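Local coordinates for Serine/threonine-protein kinase Tel1 (Chaetomium thermophilum, PDB 6SKY), which probably phosphorylates serine and threonine in Ser/Thr-Gln motifs of its substrates, as an ATM-family kinase that signals DNA damage, at residues A[2719-2724]-A[2766-2771]; A[2740-2745]-A[2806-2811]; A[2671-2674]-A[2679-2682]. All blocks are in the same frame, centred on the assembly; numbering follows the deposited sequence.

Interaction 1: A[2719-2724]-A[2766-2771]. With AGS (phosphothiophosphoric acid-adenylate ester), chain C.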
loop_
_atom_site.group_PDB
_atom_site.type_symbol
_atom_site.label_atom_id
_atom_site.label_comp_id
_atom_site.label_asym_id
_atom_site.label_seq_id
_atom_site.Cartn_x
_atom_site.Cartn_y
_atom_site.Cartn_z
ATOM N N PRO A 2719 -17.843 -36.473 11.694
ATOM C CA PRO A 2719 -16.764 -36.635 10.715
ATOM C C PRO A 2719 -15.683 -37.592 11.187
ATOM O O PRO A 2719 -15.395 -37.707 12.378
ATOM C CB PRO A 2719 -16.216 -35.216 10.565
ATOM C CG PRO A 2719 -16.678 -34.495 11.753
ATOM C CD PRO A 2719 -17.972 -35.081 12.140
ATOM N N VAL A 2720 -15.073 -38.281 10.223
ATOM C CA VAL A 2720 -14.051 -39.280 10.505
ATOM C C VAL A 2720 -12.832 -39.094 9.617
ATOM O O VAL A 2720 -11.997 -39.992 9.516
ATOM C CB VAL A 2720 -14.601 -40.700 10.317
ATOM C CG1 VAL A 2720 -15.720 -40.965 11.265
ATOM C CG2 VAL A 2720 -15.051 -40.880 8.911
ATOM N N MET A 2721 -12.711 -37.950 8.957
ATOM C CA MET A 2721 -11.649 -37.814 7.970
ATOM C C MET A 2721 -10.278 -37.728 8.620
ATOM O O MET A 2721 -9.278 -38.110 8.006
ATOM C CB MET A 2721 -11.908 -36.598 7.100
ATOM C CG MET A 2721 -10.934 -36.405 5.975
ATOM S SD MET A 2721 -11.040 -37.666 4.723
ATOM C CE MET A 2721 -9.496 -37.375 3.889
ATOM N N ARG A 2722 -10.214 -37.269 9.865
ATOM C CA ARG A 2722 -8.935 -37.147 10.545
ATOM C C ARG A 2722 -8.247 -38.485 10.727
ATOM O O ARG A 2722 -7.043 -38.518 10.982
ATOM C CB ARG A 2722 -9.124 -36.487 11.897
ATOM C CG ARG A 2722 -9.778 -37.362 12.900
ATOM C CD ARG A 2722 -10.196 -36.560 14.085
ATOM N NE ARG A 2722 -10.979 -37.344 15.022
ATOM C CZ ARG A 2722 -12.281 -37.549 14.911
ATOM N NH1 ARG A 2722 -12.915 -38.273 15.810
ATOM N NH2 ARG A 2722 -12.944 -37.039 13.893
ATOM N N TYR A 2723 -8.973 -39.585 10.598
ATOM C CA TYR A 2723 -8.360 -40.892 10.712
ATOM C C TYR A 2723 -7.686 -41.343 9.435
ATOM O O TYR A 2723 -6.810 -42.201 9.504
ATOM C CB TYR A 2723 -9.397 -41.918 11.125
ATOM C CG TYR A 2723 -9.857 -41.731 12.535
ATOM C CD1 TYR A 2723 -11.111 -41.239 12.812
ATOM C CD2 TYR A 2723 -9.028 -42.028 13.591
ATOM C CE1 TYR A 2723 -11.529 -41.065 14.091
ATOM C CE2 TYR A 2723 -9.437 -41.855 14.874
ATOM C CZ TYR A 2723 -10.687 -41.373 15.121
ATOM O OH TYR A 2723 -11.100 -41.197 16.415
ATOM N N PHE A 2724 -8.051 -40.788 8.279
ATOM C CA PHE A 2724 -7.383 -41.191 7.049
ATOM C C PHE A 2724 -5.880 -41.078 7.194
ATOM O O PHE A 2724 -5.131 -41.913 6.686
ATOM C CB PHE A 2724 -7.863 -40.344 5.871
ATOM C CG PHE A 2724 -7.173 -40.662 4.576
ATOM C CD1 PHE A 2724 -7.627 -41.674 3.770
ATOM C CD2 PHE A 2724 -6.068 -39.950 4.171
ATOM C CE1 PHE A 2724 -6.999 -41.968 2.609
ATOM C CE2 PHE A 2724 -5.435 -40.247 3.010
ATOM C CZ PHE A 2724 -5.902 -41.252 2.228
ATOM N N ILE A 2766 -13.579 -36.908 -6.319
ATOM C CA ILE A 2766 -12.460 -36.477 -5.498
ATOM C C ILE A 2766 -11.750 -37.727 -5.013
ATOM O O ILE A 2766 -12.370 -38.590 -4.388
ATOM C CB ILE A 2766 -12.927 -35.612 -4.321
ATOM C CG1 ILE A 2766 -13.771 -34.449 -4.824
ATOM C CG2 ILE A 2766 -11.759 -35.108 -3.522
ATOM C CD1 ILE A 2766 -14.459 -33.691 -3.754
ATOM N N LEU A 2767 -10.461 -37.827 -5.303
ATOM C CA LEU A 2767 -9.646 -38.975 -4.955
ATOM C C LEU A 2767 -8.612 -38.567 -3.924
ATOM O O LEU A 2767 -8.064 -37.472 -3.993
ATOM C CB LEU A 2767 -8.942 -39.536 -6.188
ATOM C CG LEU A 2767 -9.761 -39.743 -7.454
ATOM C CD1 LEU A 2767 -8.852 -40.099 -8.579
ATOM C CD2 LEU A 2767 -10.772 -40.817 -7.254
ATOM N N LEU A 2768 -8.342 -39.451 -2.977
ATOM C CA LEU A 2768 -7.341 -39.239 -1.948
ATOM C C LEU A 2768 -6.119 -40.070 -2.282
ATOM O O LEU A 2768 -6.210 -41.293 -2.365
ATOM C CB LEU A 2768 -7.879 -39.639 -0.581
ATOM C CG LEU A 2768 -9.152 -38.960 -0.129
ATOM C CD1 LEU A 2768 -9.734 -39.710 1.030
ATOM C CD2 LEU A 2768 -8.823 -37.556 0.258
ATOM N N ASP A 2769 -4.990 -39.408 -2.479
ATOM C CA ASP A 2769 -3.729 -40.083 -2.750
ATOM C C ASP A 2769 -3.121 -40.517 -1.426
ATOM O O ASP A 2769 -2.662 -39.683 -0.648
ATOM C CB ASP A 2769 -2.800 -39.143 -3.506
ATOM C CG ASP A 2769 -1.525 -39.805 -3.945
ATOM O OD1 ASP A 2769 -1.430 -41.038 -3.887
ATOM O OD2 ASP A 2769 -0.599 -39.089 -4.353
ATOM N N HIS A 2770 -3.114 -41.817 -1.152
ATOM C CA HIS A 2770 -2.614 -42.300 0.123
ATOM C C HIS A 2770 -1.133 -42.627 0.093
ATOM O O HIS A 2770 -0.673 -43.441 0.892
ATOM C CB HIS A 2770 -3.423 -43.502 0.606
ATOM C CG HIS A 2770 -3.397 -44.679 -0.312
ATOM N ND1 HIS A 2770 -4.544 -45.319 -0.720
ATOM C CD2 HIS A 2770 -2.369 -45.358 -0.871
ATOM C CE1 HIS A 2770 -4.225 -46.330 -1.507
ATOM N NE2 HIS A 2770 -2.912 -46.374 -1.616
ATOM N N LYS A 2771 -0.379 -42.013 -0.810
ATOM C CA LYS A 2771 1.071 -42.002 -0.735
ATOM C C LYS A 2771 1.639 -40.624 -0.468
ATOM O O LYS A 2771 2.691 -40.517 0.155
ATOM C CB LYS A 2771 1.685 -42.532 -2.030
ATOM C CG LYS A 2771 1.412 -43.983 -2.293
ATOM C CD LYS A 2771 1.982 -44.854 -1.206
ATOM C CE LYS A 2771 1.582 -46.296 -1.411
ATOM N NZ LYS A 2771 1.948 -47.142 -0.245
HETATM P PG AGS C . -21.702 -41.812 -11.241
HETATM S S1G AGS C . -21.880 -40.826 -9.570
HETATM O O2G AGS C . -21.138 -40.889 -12.354
HETATM O O3G AGS C . -23.091 -42.351 -11.679
HETATM P PB AGS C . -19.196 -42.769 -10.985
HETATM O O1B AGS C . -18.918 -41.415 -10.474
HETATM O O2B AGS C . -18.661 -43.913 -10.129
HETATM O O3B AGS C . -20.742 -43.018 -11.075
HETATM P PA AGS C . -17.502 -44.051 -12.714
HETATM O O1A AGS C . -18.161 -45.240 -13.263
HETATM O O2A AGS C . -16.443 -43.429 -13.623
HETATM O O3A AGS C . -18.547 -42.911 -12.412
HETATM O "O5'" AGS C . -16.884 -44.464 -11.336
HETATM C "C5'" AGS C . -15.837 -45.444 -11.319
HETATM C "C4'" AGS C . -15.168 -45.448 -9.973
HETATM O "O4'" AGS C . -13.757 -45.225 -10.144
HETATM C "C3'" AGS C . -15.637 -44.374 -9.001
HETATM O "O3'" AGS C . -15.538 -44.823 -7.656
HETATM C "C2'" AGS C . -14.684 -43.217 -9.288
HETATM O "O2'" AGS C . -14.463 -42.436 -8.124
HETATM C "C1'" AGS C . -13.396 -43.938 -9.684
HETATM N N9 AGS C . -12.663 -43.267 -10.746
HETATM C C8 AGS C . -13.190 -42.621 -11.829
HETATM N N7 AGS C . -12.294 -42.108 -12.633
HETATM C C5 AGS C . -11.091 -42.445 -12.038
HETATM C C6 AGS C . -9.755 -42.191 -12.393
HETATM N N6 AGS C . -9.394 -41.515 -13.485
HETATM N N1 AGS C . -8.791 -42.664 -11.581
HETATM C C2 AGS C . -9.146 -43.341 -10.488
HETATM N N3 AGS C . -10.369 -43.641 -10.050
HETATM C C4 AGS C . -11.303 -43.158 -10.874
#
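Leu-2768 reaches out of strand 2766-2769 into an apolar grip formed by Phe-2724 and Met-2721. Its CD1 methyl lies over one face of the Phe-2724 ring, offset toward the rim, 4.2 Å from the ring centroid and 23° off the normal, a CH-pi contact. The two side chains slide past each other in opposite directions, which also brings Leu-2768 CB to 3.8 Å from Phe-2724 CZ. Met-2721 instead meets the leucine tip to tip: a bend at chi2 (67°) carries CE to 3.7 Å from Leu-2768 CD2. A pliable thioether suits this end-on fit, a flat ring the leucine's flank. Phe-2724 CZ further touches His-2770 CB at 3.7 Å, the side chains crossing at about a right angle. A serine at Phe-2724 would probably open a gap beside Leu-2768 and leave CD1 without its aromatic face. The strand is the middle one of a small antiparallel sheet: Leu-2767 lies on the AGS side, its CD1 3.8 Å from C2 of AGS, while Leu-2768 turns to the segment leading into helix 2722-2726. Around the cluster, Phe-2724 packs on Ile-2668 of the adjoining strand 2667-2669 and edge-to-face on Tyr-2673, while Leu-2768 also touches Leu-2670 of helix 2670-2681.

Interaction 2: A[2740-2745]-A[2806-2811]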
loop_
_atom_site.group_PDB
_atom_site.type_symbol
_atom_site.label_atom_id
_atom_site.label_comp_id
_atom_site.label_asym_id
_atom_site.label_seq_id
_atom_site.Cartn_x
_atom_site.Cartn_y
_atom_site.Cartn_z
ATOM N N THR A 2740 -0.384 -31.630 5.760
ATOM C CA THR A 2740 -0.160 -30.335 5.127
ATOM C C THR A 2740 -0.375 -30.399 3.622
ATOM O O THR A 2740 -0.928 -29.466 3.036
ATOM C CB THR A 2740 1.239 -29.836 5.445
ATOM O OG1 THR A 2740 1.404 -29.793 6.860
ATOM C CG2 THR A 2740 1.434 -28.462 4.909
ATOM N N ASN A 2741 0.063 -31.480 2.975
ATOM C CA ASN A 2741 -0.198 -31.645 1.548
ATOM C C ASN A 2741 -1.685 -31.653 1.252
ATOM O O ASN A 2741 -2.138 -31.034 0.285
ATOM C CB ASN A 2741 0.421 -32.936 1.036
ATOM C CG ASN A 2741 1.892 -32.832 0.826
ATOM O OD1 ASN A 2741 2.465 -31.756 0.901
ATOM N ND2 ASN A 2741 2.521 -33.956 0.545
ATOM N N TYR A 2742 -2.454 -32.384 2.051
ATOM C CA TYR A 2742 -3.901 -32.405 1.884
ATOM C C TYR A 2742 -4.493 -31.006 1.977
ATOM O O TYR A 2742 -5.267 -30.590 1.109
ATOM C CB TYR A 2742 -4.510 -33.327 2.931
ATOM C CG TYR A 2742 -6.002 -33.262 3.062
ATOM C CD1 TYR A 2742 -6.590 -32.474 4.019
ATOM C CD2 TYR A 2742 -6.818 -34.004 2.248
ATOM C CE1 TYR A 2742 -7.924 -32.407 4.147
ATOM C CE2 TYR A 2742 -8.158 -33.943 2.376
ATOM C CZ TYR A 2742 -8.706 -33.144 3.331
ATOM O OH TYR A 2742 -10.060 -33.074 3.472
ATOM N N THR A 2743 -4.142 -30.264 3.028
ATOM C CA THR A 2743 -4.726 -28.939 3.213
ATOM C C THR A 2743 -4.348 -27.992 2.081
ATOM O O THR A 2743 -5.188 -27.230 1.594
ATOM C CB THR A 2743 -4.296 -28.359 4.552
ATOM O OG1 THR A 2743 -4.462 -29.341 5.573
ATOM C CG2 THR A 2743 -5.137 -27.190 4.899
ATOM N N ARG A 2744 -3.099 -28.041 1.628
ATOM C CA ARG A 2744 -2.665 -27.134 0.575
ATOM C C ARG A 2744 -3.315 -27.447 -0.762
ATOM O O ARG A 2744 -3.734 -26.533 -1.477
ATOM C CB ARG A 2744 -1.156 -27.188 0.432
ATOM C CG ARG A 2744 -0.412 -26.399 1.444
ATOM C CD ARG A 2744 1.039 -26.660 1.284
ATOM N NE ARG A 2744 1.839 -25.889 2.215
ATOM C CZ ARG A 2744 3.152 -26.005 2.316
ATOM N NH1 ARG A 2744 3.820 -25.267 3.178
ATOM N NH2 ARG A 2744 3.796 -26.864 1.549
ATOM N N THR A 2745 -3.375 -28.720 -1.148
ATOM C CA THR A 2745 -4.009 -29.040 -2.419
ATOM C C THR A 2745 -5.503 -28.770 -2.385
ATOM O O THR A 2745 -6.069 -28.339 -3.394
ATOM C CB THR A 2745 -3.730 -30.484 -2.801
ATOM O OG1 THR A 2745 -4.010 -31.330 -1.694
ATOM C CG2 THR A 2745 -2.299 -30.643 -3.159
ATOM N N ASP A 2806 -12.561 -31.674 8.672
ATOM C CA ASP A 2806 -12.027 -32.514 9.735
ATOM C C ASP A 2806 -10.621 -32.999 9.425
ATOM O O ASP A 2806 -9.815 -33.181 10.338
ATOM C CB ASP A 2806 -12.952 -33.698 9.970
ATOM C CG ASP A 2806 -12.657 -34.413 11.259
ATOM O OD1 ASP A 2806 -12.722 -33.777 12.325
ATOM O OD2 ASP A 2806 -12.374 -35.618 11.218
ATOM N N GLY A 2807 -10.306 -33.222 8.156
ATOM C CA GLY A 2807 -8.979 -33.666 7.797
ATOM C C GLY A 2807 -7.915 -32.602 7.889
ATOM O O GLY A 2807 -6.733 -32.925 7.757
ATOM N N MET A 2808 -8.298 -31.351 8.116
ATOM C CA MET A 2808 -7.363 -30.243 8.163
ATOM C C MET A 2808 -6.753 -30.023 9.532
ATOM O O MET A 2808 -5.813 -29.237 9.650
ATOM C CB MET A 2808 -8.049 -28.953 7.723
ATOM C CG MET A 2808 -8.265 -28.861 6.251
ATOM S SD MET A 2808 -9.337 -27.520 5.786
ATOM C CE MET A 2808 -9.609 -27.982 4.093
ATOM N N GLY A 2809 -7.265 -30.669 10.566
ATOM C CA GLY A 2809 -6.602 -30.606 11.845
ATOM C C GLY A 2809 -7.376 -29.948 12.959
ATOM O O GLY A 2809 -8.599 -29.832 12.905
ATOM N N ILE A 2810 -6.648 -29.504 13.981
ATOM C CA ILE A 2810 -7.257 -28.978 15.192
ATOM C C ILE A 2810 -7.635 -27.511 15.028
ATOM O O ILE A 2810 -8.585 -27.039 15.658
ATOM C CB ILE A 2810 -6.298 -29.209 16.373
ATOM C CG1 ILE A 2810 -6.962 -28.894 17.701
ATOM C CG2 ILE A 2810 -5.031 -28.391 16.220
ATOM C CD1 ILE A 2810 -6.040 -29.102 18.856
ATOM N N THR A 2811 -6.909 -26.770 14.195
ATOM C CA THR A 2811 -7.312 -25.439 13.743
ATOM C C THR A 2811 -7.997 -25.648 12.406
ATOM O O THR A 2811 -7.349 -25.839 11.383
ATOM C CB THR A 2811 -6.113 -24.518 13.610
ATOM O OG1 THR A 2811 -5.326 -24.931 12.492
ATOM C CG2 THR A 2811 -5.260 -24.588 14.845
#
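Tyr-2742 carries CG anti to the backbone N (chi1 169°), which aims its ring at Gly-2807; Met-2808 holds CG anti to the carbonyl carbon (chi1 -75°), which lets its side chain slant across Thr-2743, the next residue of the helix. The ring approaches the glycine peptide obliquely, Tyr-2742 CE1 lying 3.7 Å from Gly-2807 C. Glycine suits the place because a CB would point toward the tyrosine; without one, CE1 can come up against the main chain itself. Thr-2743 CG2 stands 3.8 Å from Met-2808 CG, and the same CG is 4.1 Å from Tyr-2742 CE1, so one methylene is shared between consecutive helix residues. The contact joins helix 2732-2755 of the kinase domain to the loop between helices 2802-2806 and 2816-2828, which starts in a type I beta turn from Asp-2806 to Gly-2809; Phe-2817 of the later helix touches both Thr-2743 and Met-2808. Both hydroxyls find partners outside the two segments: Tyr-2742 OH bonds to the carbonyl of Ile-2804, and Thr-2743 OG1 to that of Arg-2739, one turn back. With its polar ends occupied and no hydrogen bond passing between the segments, the buried contact depends on van der Waals fit.

Interaction 3: A[2671-2674]-A[2679-2682]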
loop_
_atom_site.group_PDB
_atom_site.type_symbol
_atom_site.label_atom_id
_atom_site.label_comp_id
_atom_site.label_asym_id
_atom_site.label_seq_id
_atom_site.Cartn_x
_atom_site.Cartn_y
_atom_site.Cartn_z
ATOM N N HIS A 2671 -15.515 -41.012 -1.229
ATOM C CA HIS A 2671 -16.712 -41.660 -0.718
ATOM C C HIS A 2671 -16.444 -43.101 -0.309
ATOM O O HIS A 2671 -17.008 -43.577 0.683
ATOM C CB HIS A 2671 -17.803 -41.598 -1.773
ATOM C CG HIS A 2671 -19.185 -41.555 -1.211
ATOM N ND1 HIS A 2671 -20.108 -42.551 -1.436
ATOM C CD2 HIS A 2671 -19.801 -40.636 -0.435
ATOM C CE1 HIS A 2671 -21.236 -42.246 -0.822
ATOM N NE2 HIS A 2671 -21.075 -41.089 -0.206
ATOM N N GLU A 2672 -15.574 -43.798 -1.041
ATOM C CA GLU A 2672 -15.227 -45.171 -0.705
ATOM C C GLU A 2672 -14.400 -45.269 0.561
ATOM O O GLU A 2672 -14.385 -46.326 1.189
ATOM C CB GLU A 2672 -14.461 -45.826 -1.845
ATOM C CG GLU A 2672 -15.115 -45.696 -3.195
ATOM C CD GLU A 2672 -16.236 -46.682 -3.417
ATOM O OE1 GLU A 2672 -17.177 -46.728 -2.600
ATOM O OE2 GLU A 2672 -16.181 -47.419 -4.421
ATOM N N TYR A 2673 -13.688 -44.215 0.938
ATOM C CA TYR A 2673 -13.094 -44.228 2.263
ATOM C C TYR A 2673 -14.108 -43.825 3.320
ATOM O O TYR A 2673 -14.178 -44.449 4.378
ATOM C CB TYR A 2673 -11.876 -43.309 2.346
ATOM C CG TYR A 2673 -11.403 -43.176 3.774
ATOM C CD1 TYR A 2673 -10.622 -44.151 4.353
ATOM C CD2 TYR A 2673 -11.776 -42.095 4.555
ATOM C CE1 TYR A 2673 -10.221 -44.050 5.651
ATOM C CE2 TYR A 2673 -11.382 -41.992 5.854
ATOM C CZ TYR A 2673 -10.605 -42.971 6.395
ATOM O OH TYR A 2673 -10.199 -42.872 7.693
ATOM N N LEU A 2674 -14.903 -42.791 3.055
ATOM C CA LEU A 2674 -15.696 -42.195 4.119
ATOM C C LEU A 2674 -16.886 -43.038 4.521
ATOM O O LEU A 2674 -17.313 -42.962 5.672
ATOM C CB LEU A 2674 -16.192 -40.814 3.715
ATOM C CG LEU A 2674 -15.198 -39.672 3.791
ATOM C CD1 LEU A 2674 -15.926 -38.399 3.511
ATOM C CD2 LEU A 2674 -14.569 -39.636 5.147
ATOM N N GLU A 2679 -18.983 -45.951 9.799
ATOM C CA GLU A 2679 -19.535 -47.013 10.618
ATOM C C GLU A 2679 -18.471 -47.785 11.375
ATOM O O GLU A 2679 -18.796 -48.452 12.359
ATOM C CB GLU A 2679 -20.338 -47.979 9.758
ATOM C CG GLU A 2679 -19.506 -48.723 8.762
ATOM C CD GLU A 2679 -20.319 -49.711 7.972
ATOM O OE1 GLU A 2679 -21.527 -49.832 8.255
ATOM O OE2 GLU A 2679 -19.755 -50.368 7.072
ATOM N N ARG A 2680 -17.216 -47.717 10.942
ATOM C CA ARG A 2680 -16.153 -48.348 11.709
ATOM C C ARG A 2680 -15.842 -47.564 12.975
ATOM O O ARG A 2680 -15.584 -48.156 14.026
ATOM C CB ARG A 2680 -14.913 -48.496 10.841
ATOM C CG ARG A 2680 -13.664 -48.780 11.599
ATOM C CD ARG A 2680 -12.577 -49.259 10.689
ATOM N NE ARG A 2680 -12.139 -48.235 9.757
ATOM C CZ ARG A 2680 -12.306 -48.303 8.446
ATOM N NH1 ARG A 2680 -11.866 -47.331 7.671
ATOM N NH2 ARG A 2680 -12.906 -49.351 7.909
ATOM N N TYR A 2681 -15.876 -46.236 12.912
ATOM C CA TYR A 2681 -15.504 -45.446 14.076
ATOM C C TYR A 2681 -16.681 -44.991 14.919
ATOM O O TYR A 2681 -16.478 -44.634 16.081
ATOM C CB TYR A 2681 -14.692 -44.222 13.656
ATOM C CG TYR A 2681 -13.373 -44.589 13.047
ATOM C CD1 TYR A 2681 -12.321 -44.997 13.832
ATOM C CD2 TYR A 2681 -13.184 -44.540 11.689
ATOM C CE1 TYR A 2681 -11.128 -45.339 13.282
ATOM C CE2 TYR A 2681 -11.995 -44.883 11.134
ATOM C CZ TYR A 2681 -10.971 -45.288 11.932
ATOM O OH TYR A 2681 -9.770 -45.634 11.372
ATOM N N TYR A 2682 -17.895 -44.990 14.383
ATOM C CA TYR A 2682 -19.091 -44.616 15.138
ATOM C C TYR A 2682 -20.196 -45.614 14.847
ATOM O O TYR A 2682 -21.081 -45.363 14.025
ATOM C CB TYR A 2682 -19.544 -43.201 14.790
ATOM C CG TYR A 2682 -18.574 -42.127 15.171
ATOM C CD1 TYR A 2682 -18.552 -41.614 16.447
ATOM C CD2 TYR A 2682 -17.690 -41.608 14.246
ATOM C CE1 TYR A 2682 -17.672 -40.631 16.795
ATOM C CE2 TYR A 2682 -16.809 -40.624 14.587
ATOM C CZ TYR A 2682 -16.806 -40.140 15.863
ATOM O OH TYR A 2682 -15.928 -39.152 16.212
#
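Tyr-2673 and Arg-2680 meet along one side of a single helix, ring carbon CE1 of the tyrosine lying 4.2 Å from NH1 of the arginine. The tyrosine comes to the edge of the guanidinium, near its plane, and the two planes are turned 59° apart, which is not the flat overlay of a stacked pair. Tyr-2681 adds a looser touch, its CE2 standing 4.4 Å from the hydroxyl oxygen OH of Tyr-2673. Arg-2680 sets out with CG anti to the backbone N (chi1 164°) and then bends at chi3 (66°), which turns its charged end back along the helix toward the tyrosine. Its aliphatic part is useful too, since CG lies over the centre of the neighbouring Tyr-2681 ring. A long, jointed side chain suits a residue that must cover one ring and reach another.

Residues 2673 and 2680 are seven apart, two turns of helix 2670-2681, and this spacing places them on one face. In the two-lobed kinase fold this helix follows the segment joining the lobes, where Glu-2662 O and Val-2664 N bond to the nucleotide; the Tyr-2673 side chain is itself about 11 Å from AGS. At Tyr-2682 the backbone leaves helical angles and the helix ends.

Farther out, Tyr-2681 is positioned at both its ring and its hydroxyl: the ring stacks with Tyr-2723, and OH bonds to Glu-2727 OE1, whose other oxygen forms a weak, long ion pair with Arg-2680 NH1. At the two ends of the helix, His-2671 packs edge-to-face with His-2764 of the nucleotide pocket, and the exposed Glu-2679 forms a salt bridge with Lys-2687.

All three contacts belong to the kinase domain, and none has a hydrogen bond between its segments. Interactions 1 and 2 are buried and apolar in character, whereas interaction 3 is partly buried and sets a charged guanidinium beside a tyrosine. Interactions 1 and 2 alternate along the chain, and the salt bridge from Arg-2722 NH2 to Asp-2806 OD2 (3.1 Å) ties segment 2719-2724 to segment 2806-2811. Interaction 3 lies on one helix and the residue that ends it, yet segment 2719-2724 packs against it too, with Arg-2722 NH1 probably hydrogen-bonded to Tyr-2682 OH. Interactions 2 and 3 do not touch, their nearest atoms being about 7 Å apart; interaction 1 touches both.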